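Pyruvate kinase 1 (PDB 4KCT) catalyses transfer of the phosphate of phosphoenolpyruvate to ADP, giving pyruvate and ATP, and also has an intrinsic activity as an oxaloacetate decarboxylase. Local coordinates at residues A82-G87 with F210-R215; P88-G93 with R176-P181; D316-V321 with A348-E353. One frame throughout, in Å; residues are numbered along the deposited sequence.

From the N terminus, the chain first builds barrel strands 23-27 and 46-52 and then enters 82-87, the first half of contact 1. It runs on directly into 88-93, the first half of contact 2, where it leaves the barrel for a separate mixed sheet. Contact 2 closes when 176-181 returns along that sheet; contact 1 closes later, when strand 208-211 resumes the barrel, so the smaller loop lies wholly within the larger. The two meet physically where Pro88 packs on Phe213. Contact 3 follows in series, joining two helices late in the barrel, its nearest atoms about 15 Å from those of contact 1.

Contact 1: A82-G87 with F210-R215; sequences ALDTKG and FASFIR. With K (potassium ion), chain D.
Thr85 O serves two partners at once: the hydroxyl OG of Ser212 donates to it over 2.7 Å, tilted from the carbonyl plane, and the same oxygen is a ligand of the potassium ion. A second bond also has Ser212 as donor: Ser212 N reaches Thr85 OG1 at 3.0 Å, almost straight (168°). Each hydroxyl thus bonds to the main chain of the other residue, which ties the loops together just past the strand ends.

The preceding residue gives the metal its next ligand, Asp84 OD1, 2.7 Å from the potassium ion; Asn52, Ser54 and two waters complete the site. With CG anti to the backbone N (chi1 -172°), the carboxylate stands between metal and aromatic ring. Its other oxygen, Asp84 OD2, lies in the plane of the Phe210 ring at the edge, 3.7 Å from Phe210 CD2, the two flat groups almost perpendicular. Arg50 and Lys239 both form salt bridges with OD2, and Lys239, part of the pyruvate pocket, also hydrogen-bonds Ser212 OG. A face of the same ring receives Ala82 CB, 3.4 Å from Phe210 CZ, in a CH-pi contact.

Beneath these groups runs parallel strand pairing. Phe210 N donates to Leu83 O at 2.9 Å, and Thr85 N to Phe210 O at 3.1 Å, so Phe210 brackets Asp84 and their side chains share one face of the sheet. Gly87, at a positive phi of 82°, brings its CA to 4.0 Å from Ser212 CB, too close for a side chain directed that way.

Strand 80-84 lies between strands 46-52 and 208-211 of the eight-stranded barrel; helix 192-204 packs against Thr85 and Lys86, while Phe210 leans on Ile237 and Lys239 of strand 235-240.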
loop_
_atom_site.group_PDB
_atom_site.type_symbol
_atom_site.label_atom_id
_atom_site.label_comp_id
_atom_site.label_asym_id
_atom_site.label_seq_id
_atom_site.Cartn_x
_atom_site.Cartn_y
_atom_site.Cartn_z
ATOM N N ALA A 82 11.992 -40.484 -1.334
ATOM C CA ALA A 82 11.877 -40.041 0.052
ATOM C C ALA A 82 11.611 -41.213 0.966
ATOM O O ALA A 82 10.748 -42.040 0.687
ATOM C CB ALA A 82 10.752 -38.982 0.200
ATOM N N LEU A 83 12.251 -41.202 2.132
ATOM C CA LEU A 83 12.021 -42.227 3.145
ATOM C C LEU A 83 11.260 -41.587 4.311
ATOM O O LEU A 83 11.762 -40.663 4.947
ATOM C CB LEU A 83 13.368 -42.813 3.619
ATOM C CG LEU A 83 13.293 -44.052 4.533
ATOM C CD1 LEU A 83 14.625 -44.796 4.546
ATOM C CD2 LEU A 83 12.858 -43.671 5.957
ATOM N N ASP A 84 10.008 -42.002 4.511
ATOM C CA ASP A 84 9.156 -41.400 5.554
ATOM C C ASP A 84 9.171 -42.299 6.796
ATOM O O ASP A 84 8.723 -43.435 6.734
ATOM C CB ASP A 84 7.714 -41.216 5.008
ATOM C CG ASP A 84 6.804 -40.427 5.958
ATOM O OD1 ASP A 84 6.739 -40.787 7.149
ATOM O OD2 ASP A 84 6.101 -39.475 5.501
ATOM N N THR A 85 9.762 -41.820 7.897
ATOM C CA THR A 85 10.066 -42.711 9.035
ATOM C C THR A 85 8.797 -43.126 9.783
ATOM O O THR A 85 7.787 -42.412 9.783
ATOM C CB THR A 85 11.043 -42.054 10.037
ATOM O OG1 THR A 85 10.444 -40.868 10.550
ATOM C CG2 THR A 85 12.351 -41.698 9.333
ATOM N N LYS A 86 8.851 -44.269 10.440
ATOM C CA LYS A 86 7.775 -44.664 11.355
ATOM C C LYS A 86 7.649 -43.652 12.511
ATOM O O LYS A 86 6.581 -43.172 12.794
ATOM C CB LYS A 86 8.038 -46.080 11.917
ATOM C CG LYS A 86 6.823 -46.713 12.580
ATOM C CD LYS A 86 7.171 -48.105 13.119
ATOM C CE LYS A 86 5.959 -49.016 13.168
ATOM N NZ LYS A 86 4.776 -48.311 13.725
ATOM N N GLY A 87 8.753 -43.336 13.164
ATOM C CA GLY A 87 8.730 -42.323 14.201
ATOM C C GLY A 87 8.243 -42.879 15.532
ATOM O O GLY A 87 7.965 -44.072 15.653
ATOM N N PHE A 210 11.596 -37.808 5.243
ATOM C CA PHE A 210 10.479 -37.138 5.866
ATOM C C PHE A 210 10.423 -37.631 7.309
ATOM O O PHE A 210 10.020 -38.771 7.560
ATOM C CB PHE A 210 9.152 -37.513 5.164
ATOM C CG PHE A 210 9.077 -37.116 3.705
ATOM C CD1 PHE A 210 9.966 -36.198 3.154
ATOM C CD2 PHE A 210 8.053 -37.616 2.906
ATOM C CE1 PHE A 210 9.853 -35.808 1.820
ATOM C CE2 PHE A 210 7.899 -37.185 1.592
ATOM C CZ PHE A 210 8.810 -36.299 1.042
ATOM N N ALA A 211 10.885 -36.800 8.243
ATOM C CA ALA A 211 11.128 -37.242 9.619
ATOM C C ALA A 211 9.881 -37.001 10.450
ATOM O O ALA A 211 9.422 -35.860 10.581
ATOM C CB ALA A 211 12.315 -36.480 10.220
ATOM N N SER A 212 9.322 -38.082 10.989
ATOM C CA SER A 212 8.040 -38.034 11.681
ATOM C C SER A 212 8.104 -37.373 13.037
ATOM O O SER A 212 9.121 -37.493 13.782
ATOM C CB SER A 212 7.437 -39.435 11.808
ATOM O OG SER A 212 7.014 -39.906 10.542
ATOM N N PHE A 213 7.020 -36.672 13.362
ATOM C CA PHE A 213 6.789 -36.129 14.718
ATOM C C PHE A 213 7.943 -35.301 15.256
ATOM O O PHE A 213 8.317 -35.425 16.433
ATOM C CB PHE A 213 6.446 -37.263 15.715
ATOM C CG PHE A 213 4.995 -37.300 16.089
ATOM C CD1 PHE A 213 4.498 -36.434 17.071
ATOM C CD2 PHE A 213 4.085 -38.049 15.325
ATOM C CE1 PHE A 213 3.132 -36.389 17.354
ATOM C CE2 PHE A 213 2.721 -38.014 15.610
ATOM C CZ PHE A 213 2.240 -37.158 16.605
ATOM N N ILE A 214 8.428 -34.367 14.450
ATOM C CA ILE A 214 9.478 -33.467 14.916
ATOM C C ILE A 214 8.889 -32.419 15.880
ATOM O O ILE A 214 7.961 -31.666 15.525
ATOM C CB ILE A 214 10.200 -32.788 13.721
ATOM C CG1 ILE A 214 10.975 -33.851 12.894
ATOM C CG2 ILE A 214 11.137 -31.677 14.203
ATOM C CD1 ILE A 214 12.082 -34.590 13.663
ATOM N N ARG A 215 9.411 -32.399 17.103
ATOM C CA ARG A 215 8.843 -31.527 18.111
ATOM C C ARG A 215 9.721 -30.322 18.398
ATOM O O ARG A 215 9.226 -29.299 18.872
ATOM C CB ARG A 215 8.514 -32.304 19.385
ATOM C CG ARG A 215 7.409 -33.340 19.187
ATOM C CD ARG A 215 7.697 -34.625 19.961
ATOM N NE ARG A 215 8.508 -35.595 19.208
ATOM C CZ ARG A 215 9.309 -36.494 19.783
ATOM N NH1 ARG A 215 9.984 -37.380 19.049
ATOM N NH2 ARG A 215 9.397 -36.533 21.103
HETATM K K K D . 5.482 -42.825 8.334
HETATM O O HOH W 1 4.715 -42.221 10.757
HETATM O O HOH W 2 2.916 -41.524 7.979
#

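Contact 2: P88-G93 with R176-P181; sequences PEIRTG and RGINLP
Thr92 and Arg176 are joined by two hydrogen bonds: Thr92 N donates to Arg176 O at 2.9 Å, in the carbonyl plane, and Arg176 N donates to Thr92 OG1 at 3.0 Å. That hydroxyl in turn donates to Gly93 O over 2.8 Å, along a lone pair, which fixes its rotation. Two residues along each segment, Ile178 N donates to Ile90 O at 2.8 Å.

Apolar branches fill in beside these bonds. Ile90 CG2, anti to the backbone N (chi1 of CG1 -57°), presses on Ile178 CB at 3.6 Å, while Ile90 CD1 extends to Leu180 CD2 at 3.9 Å. Thr92 CG2 touches Ile178 CD1 at 3.8 Å, the two side chains crossing at about a right angle.

Within the Ile90-Ile178 pair a water takes the place of the second direct bond, accepting from Ile90 N and donating to Ile178 O. Farther out, Val144 of strand 141-144 supports Thr92 and Ile178, and Asp128 takes the amide of Arg91.

Strand 90-91 is thus a short, weakly bonded edge, antiparallel to 177-179, in the mixed sheet inserted between the third and fourth barrel strands: the B domain, the mobile lid over the active site in pyruvate kinases.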
loop_
_atom_site.group_PDB
_atom_site.type_symbol
_atom_site.label_atom_id
_atom_site.label_comp_id
_atom_site.label_asym_id
_atom_site.label_seq_id
_atom_site.Cartn_x
_atom_site.Cartn_y
_atom_site.Cartn_z
ATOM N N PRO A 88 8.157 -42.017 16.535
ATOM C CA PRO A 88 7.821 -42.386 17.904
ATOM C C PRO A 88 6.342 -42.656 18.016
ATOM O O PRO A 88 5.553 -42.163 17.192
ATOM C CB PRO A 88 8.175 -41.117 18.695
ATOM C CG PRO A 88 7.919 -40.014 17.721
ATOM C CD PRO A 88 8.372 -40.562 16.391
ATOM N N GLU A 89 5.953 -43.521 18.946
ATOM C CA GLU A 89 4.532 -43.720 19.195
ATOM C C GLU A 89 4.257 -44.118 20.633
ATOM O O GLU A 89 5.160 -44.563 21.352
ATOM C CB GLU A 89 3.943 -44.747 18.224
ATOM C CG GLU A 89 4.718 -46.037 18.141
ATOM C CD GLU A 89 4.064 -47.042 17.208
ATOM O OE1 GLU A 89 4.422 -48.235 17.277
ATOM O OE2 GLU A 89 3.206 -46.635 16.395
ATOM N N ILE A 90 3.096 -43.719 21.106
ATOM C CA ILE A 90 2.597 -44.195 22.374
ATOM C C ILE A 90 1.431 -45.103 22.066
ATOM O O ILE A 90 0.564 -44.767 21.249
ATOM C CB ILE A 90 2.103 -43.032 23.253
ATOM C CG1 ILE A 90 3.220 -42.010 23.462
ATOM C CG2 ILE A 90 1.525 -43.562 24.568
ATOM C CD1 ILE A 90 2.739 -40.715 24.100
ATOM N N ARG A 91 1.425 -46.273 22.686
ATOM C CA ARG A 91 0.351 -47.216 22.488
ATOM C C ARG A 91 -0.190 -47.738 23.803
ATOM O O ARG A 91 0.496 -47.664 24.851
ATOM C CB ARG A 91 0.818 -48.365 21.577
ATOM C CG ARG A 91 0.990 -47.943 20.111
ATOM C CD ARG A 91 1.476 -49.091 19.230
ATOM N NE ARG A 91 2.612 -49.784 19.845
ATOM C CZ ARG A 91 3.012 -51.022 19.536
ATOM N NH1 ARG A 91 4.028 -51.572 20.194
ATOM N NH2 ARG A 91 2.412 -51.707 18.565
ATOM N N THR A 92 -1.426 -48.253 23.770
ATOM C CA THR A 92 -1.970 -49.030 24.880
ATOM C C THR A 92 -1.186 -50.324 25.011
ATOM O O THR A 92 -0.490 -50.735 24.071
ATOM C CB THR A 92 -3.470 -49.379 24.660
ATOM O OG1 THR A 92 -3.590 -50.374 23.633
ATOM C CG2 THR A 92 -4.279 -48.135 24.245
ATOM N N GLY A 93 -1.406 -51.031 26.116
ATOM C CA GLY A 93 -1.077 -52.449 26.202
ATOM C C GLY A 93 -2.073 -53.342 25.473
ATOM O O GLY A 93 -2.799 -52.888 24.574
ATOM N N ARG A 176 -3.431 -50.142 20.606
ATOM C CA ARG A 176 -3.920 -49.029 19.792
ATOM C C ARG A 176 -3.113 -47.760 20.078
ATOM O O ARG A 176 -2.519 -47.618 21.159
ATOM C CB ARG A 176 -5.397 -48.774 20.081
ATOM C CG ARG A 176 -6.304 -49.975 19.826
ATOM C CD ARG A 176 -6.324 -50.320 18.355
ATOM N NE ARG A 176 -5.216 -51.195 18.027
ATOM C CZ ARG A 176 -4.774 -51.404 16.797
ATOM N NH1 ARG A 176 -3.704 -52.162 16.606
ATOM N NH2 ARG A 176 -5.400 -50.860 15.761
ATOM N N GLY A 177 -2.986 -46.906 19.061
ATOM C CA GLY A 177 -2.285 -45.618 19.199
ATOM C C GLY A 177 -2.910 -44.694 20.240
ATOM O O GLY A 177 -4.143 -44.613 20.364
ATOM N N ILE A 178 -2.053 -43.916 20.909
ATOM C CA ILE A 178 -2.466 -42.905 21.897
ATOM C C ILE A 178 -1.955 -41.535 21.434
ATOM O O ILE A 178 -0.818 -41.413 20.955
ATOM C CB ILE A 178 -1.842 -43.241 23.292
ATOM C CG1 ILE A 178 -2.486 -44.508 23.887
ATOM C CG2 ILE A 178 -1.928 -42.050 24.259
ATOM C CD1 ILE A 178 -3.947 -44.322 24.294
ATOM N N ASN A 179 -2.794 -40.501 21.552
ATOM C CA ASN A 179 -2.336 -39.129 21.379
ATOM C C ASN A 179 -2.673 -38.334 22.614
ATOM O O ASN A 179 -3.672 -38.586 23.252
ATOM C CB ASN A 179 -2.992 -38.478 20.144
ATOM C CG ASN A 179 -2.561 -39.144 18.844
ATOM O OD1 ASN A 179 -3.121 -40.158 18.457
ATOM N ND2 ASN A 179 -1.447 -38.688 18.287
ATOM N N LEU A 180 -1.775 -37.445 23.003
ATOM C CA LEU A 180 -1.978 -36.635 24.188
ATOM C C LEU A 180 -2.091 -35.189 23.721
ATOM O O LEU A 180 -1.091 -34.457 23.690
ATOM C CB LEU A 180 -0.770 -36.801 25.125
ATOM C CG LEU A 180 -0.745 -37.920 26.185
ATOM C CD1 LEU A 180 -1.846 -38.971 26.125
ATOM C CD2 LEU A 180 0.641 -38.493 26.473
ATOM N N PRO A 181 -3.310 -34.773 23.323
ATOM C CA PRO A 181 -3.454 -33.533 22.538
ATOM C C PRO A 181 -3.074 -32.338 23.387
ATOM O O PRO A 181 -3.431 -32.283 24.562
ATOM C CB PRO A 181 -4.953 -33.500 22.190
ATOM C CG PRO A 181 -5.605 -34.371 23.215
ATOM C CD PRO A 181 -4.597 -35.457 23.522
HETATM O O HOH W 3 1.311 -42.269 19.408
#

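Contact 3: D316-V321 with A348-E353; sequences DVANAV and ARICVE
Ile350 CG2 is the centre of the tight part, lying 3.6 Å from Val317 CG1, 3.6 Å from the backbone atom Ala318 N and 3.9 Å from Ala318 CB. The two methyls that meet, Val317 CG1 (chi1 175°) and Ile350 CG2, are each anti to their own backbone N, and the side chains cross at about a right angle. Beside the small Ala318 the methyl of Ile350 comes down onto the helix backbone.

Contact is sparser beside it, where SG of the next residue, Cys351, touches Val321 CG2, one turn on from Val317, at 3.9 Å, and Val317 CG1 only at 4.2 Å. No hydrogen bond crosses the interface, so apolar packing alone joins the segments. Away from it, Arg349 is exposed, and Ala348 and Val352 point off the contact. On the flanks, Asp316 OD1 is hydrogen-bonded to Ser315 OG of the second subunit, and Glu353 forms a salt bridge to Lys274 of that chain.

The short segments approach to 8.5 Å between axes and cross at -46°. Strand 327-330 lies between helices 311-323 and 340-356 in sequence, and its Val328 touches Ala320 and Cys351, an arrangement characteristic of neighbouring outer helices packed over a strand of a TIM barrel.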
loop_
_atom_site.group_PDB
_atom_site.type_symbol
_atom_site.label_atom_id
_atom_site.label_comp_id
_atom_site.label_asym_id
_atom_site.label_seq_id
_atom_site.Cartn_x
_atom_site.Cartn_y
_atom_site.Cartn_z
ATOM N N ASP A 316 -9.331 -28.129 -1.696
ATOM C CA ASP A 316 -8.188 -28.357 -0.806
ATOM C C ASP A 316 -6.863 -28.288 -1.586
ATOM O O ASP A 316 -5.889 -27.643 -1.139
ATOM C CB ASP A 316 -8.334 -29.743 -0.153
ATOM C CG ASP A 316 -7.307 -29.992 0.959
ATOM O OD1 ASP A 316 -7.023 -29.079 1.770
ATOM O OD2 ASP A 316 -6.755 -31.103 0.999
ATOM N N VAL A 317 -6.780 -29.012 -2.690
ATOM C CA VAL A 317 -5.552 -28.952 -3.502
ATOM C C VAL A 317 -5.277 -27.521 -4.010
ATOM O O VAL A 317 -4.146 -27.002 -3.879
ATOM C CB VAL A 317 -5.579 -29.975 -4.662
ATOM C CG1 VAL A 317 -4.353 -29.820 -5.556
ATOM C CG2 VAL A 317 -5.656 -31.412 -4.102
ATOM N N ALA A 318 -6.298 -26.870 -4.558
ATOM C CA ALA A 318 -6.114 -25.529 -5.135
ATOM C C ALA A 318 -5.676 -24.577 -4.030
ATOM O O ALA A 318 -4.781 -23.769 -4.211
ATOM C CB ALA A 318 -7.418 -25.033 -5.784
ATOM N N ASN A 319 -6.294 -24.690 -2.869
ATOM C CA ASN A 319 -5.941 -23.787 -1.771
ATOM C C ASN A 319 -4.574 -24.006 -1.144
ATOM O O ASN A 319 -3.919 -23.036 -0.724
ATOM C CB ASN A 319 -7.050 -23.757 -0.707
ATOM C CG ASN A 319 -8.203 -22.865 -1.122
ATOM O OD1 ASN A 319 -7.982 -21.705 -1.485
ATOM N ND2 ASN A 319 -9.392 -23.451 -1.277
ATOM N N ALA A 320 -4.100 -25.258 -1.137
ATOM C CA ALA A 320 -2.713 -25.540 -0.715
ATOM C C ALA A 320 -1.721 -24.849 -1.663
ATOM O O ALA A 320 -0.766 -24.198 -1.218
ATOM C CB ALA A 320 -2.438 -27.064 -0.655
ATOM N N VAL A 321 -2.024 -24.872 -2.949
ATOM C CA VAL A 321 -1.175 -24.172 -3.921
ATOM C C VAL A 321 -1.250 -22.635 -3.748
ATOM O O VAL A 321 -0.214 -21.951 -3.631
ATOM C CB VAL A 321 -1.587 -24.535 -5.349
ATOM C CG1 VAL A 321 -0.924 -23.587 -6.342
ATOM C CG2 VAL A 321 -1.223 -25.998 -5.627
ATOM N N ALA A 348 -2.479 -32.758 -10.748
ATOM C CA ALA A 348 -1.754 -31.878 -11.688
ATOM C C ALA A 348 -2.633 -30.796 -12.336
ATOM O O ALA A 348 -2.221 -29.641 -12.422
ATOM C CB ALA A 348 -1.041 -32.707 -12.761
ATOM N N ARG A 349 -3.834 -31.158 -12.787
ATOM C CA ARG A 349 -4.718 -30.185 -13.444
ATOM C C ARG A 349 -5.206 -29.130 -12.449
ATOM O O ARG A 349 -5.321 -27.941 -12.789
ATOM C CB ARG A 349 -5.946 -30.888 -14.094
ATOM C CG ARG A 349 -5.587 -31.668 -15.349
ATOM C CD ARG A 349 -6.814 -32.010 -16.216
ATOM N NE ARG A 349 -7.816 -32.789 -15.499
ATOM C CZ ARG A 349 -7.822 -34.124 -15.377
ATOM N NH1 ARG A 349 -8.816 -34.725 -14.741
ATOM N NH2 ARG A 349 -6.830 -34.858 -15.856
ATOM N N ILE A 350 -5.478 -29.557 -11.215
ATOM C CA ILE A 350 -5.878 -28.605 -10.170
ATOM C C ILE A 350 -4.717 -27.643 -9.839
ATOM O O ILE A 350 -4.940 -26.424 -9.683
ATOM C CB ILE A 350 -6.369 -29.318 -8.877
ATOM C CG1 ILE A 350 -7.588 -30.224 -9.147
ATOM C CG2 ILE A 350 -6.707 -28.313 -7.776
ATOM C CD1 ILE A 350 -7.729 -31.311 -8.053
ATOM N N CYS A 351 -3.511 -28.188 -9.638
ATOM C CA CYS A 351 -2.332 -27.346 -9.408
ATOM C C CYS A 351 -2.202 -26.283 -10.480
ATOM O O CYS A 351 -1.995 -25.111 -10.188
ATOM C CB CYS A 351 -1.064 -28.194 -9.426
ATOM S SG CYS A 351 -0.881 -29.132 -7.904
ATOM N N VAL A 352 -2.315 -26.700 -11.734
ATOM C CA VAL A 352 -2.215 -25.746 -12.854
ATOM C C VAL A 352 -3.281 -24.650 -12.846
ATOM O O VAL A 352 -2.968 -23.466 -13.108
ATOM C CB VAL A 352 -2.155 -26.471 -14.216
ATOM C CG1 VAL A 352 -2.419 -25.487 -15.360
ATOM C CG2 VAL A 352 -0.793 -27.140 -14.385
ATOM N N GLU A 353 -4.539 -25.013 -12.540
ATOM C CA GLU A 353 -5.596 -24.004 -12.432
ATOM C C GLU A 353 -5.275 -23.001 -11.309
ATOM O O GLU A 353 -5.443 -21.796 -11.485
ATOM C CB GLU A 353 -6.972 -24.638 -12.157
ATOM C CG GLU A 353 -7.574 -25.364 -13.332
ATOM C CD GLU A 353 -8.066 -24.431 -14.425
ATOM O OE1 GLU A 353 -8.325 -24.927 -15.535
ATOM O OE2 GLU A 353 -8.314 -23.241 -14.138
#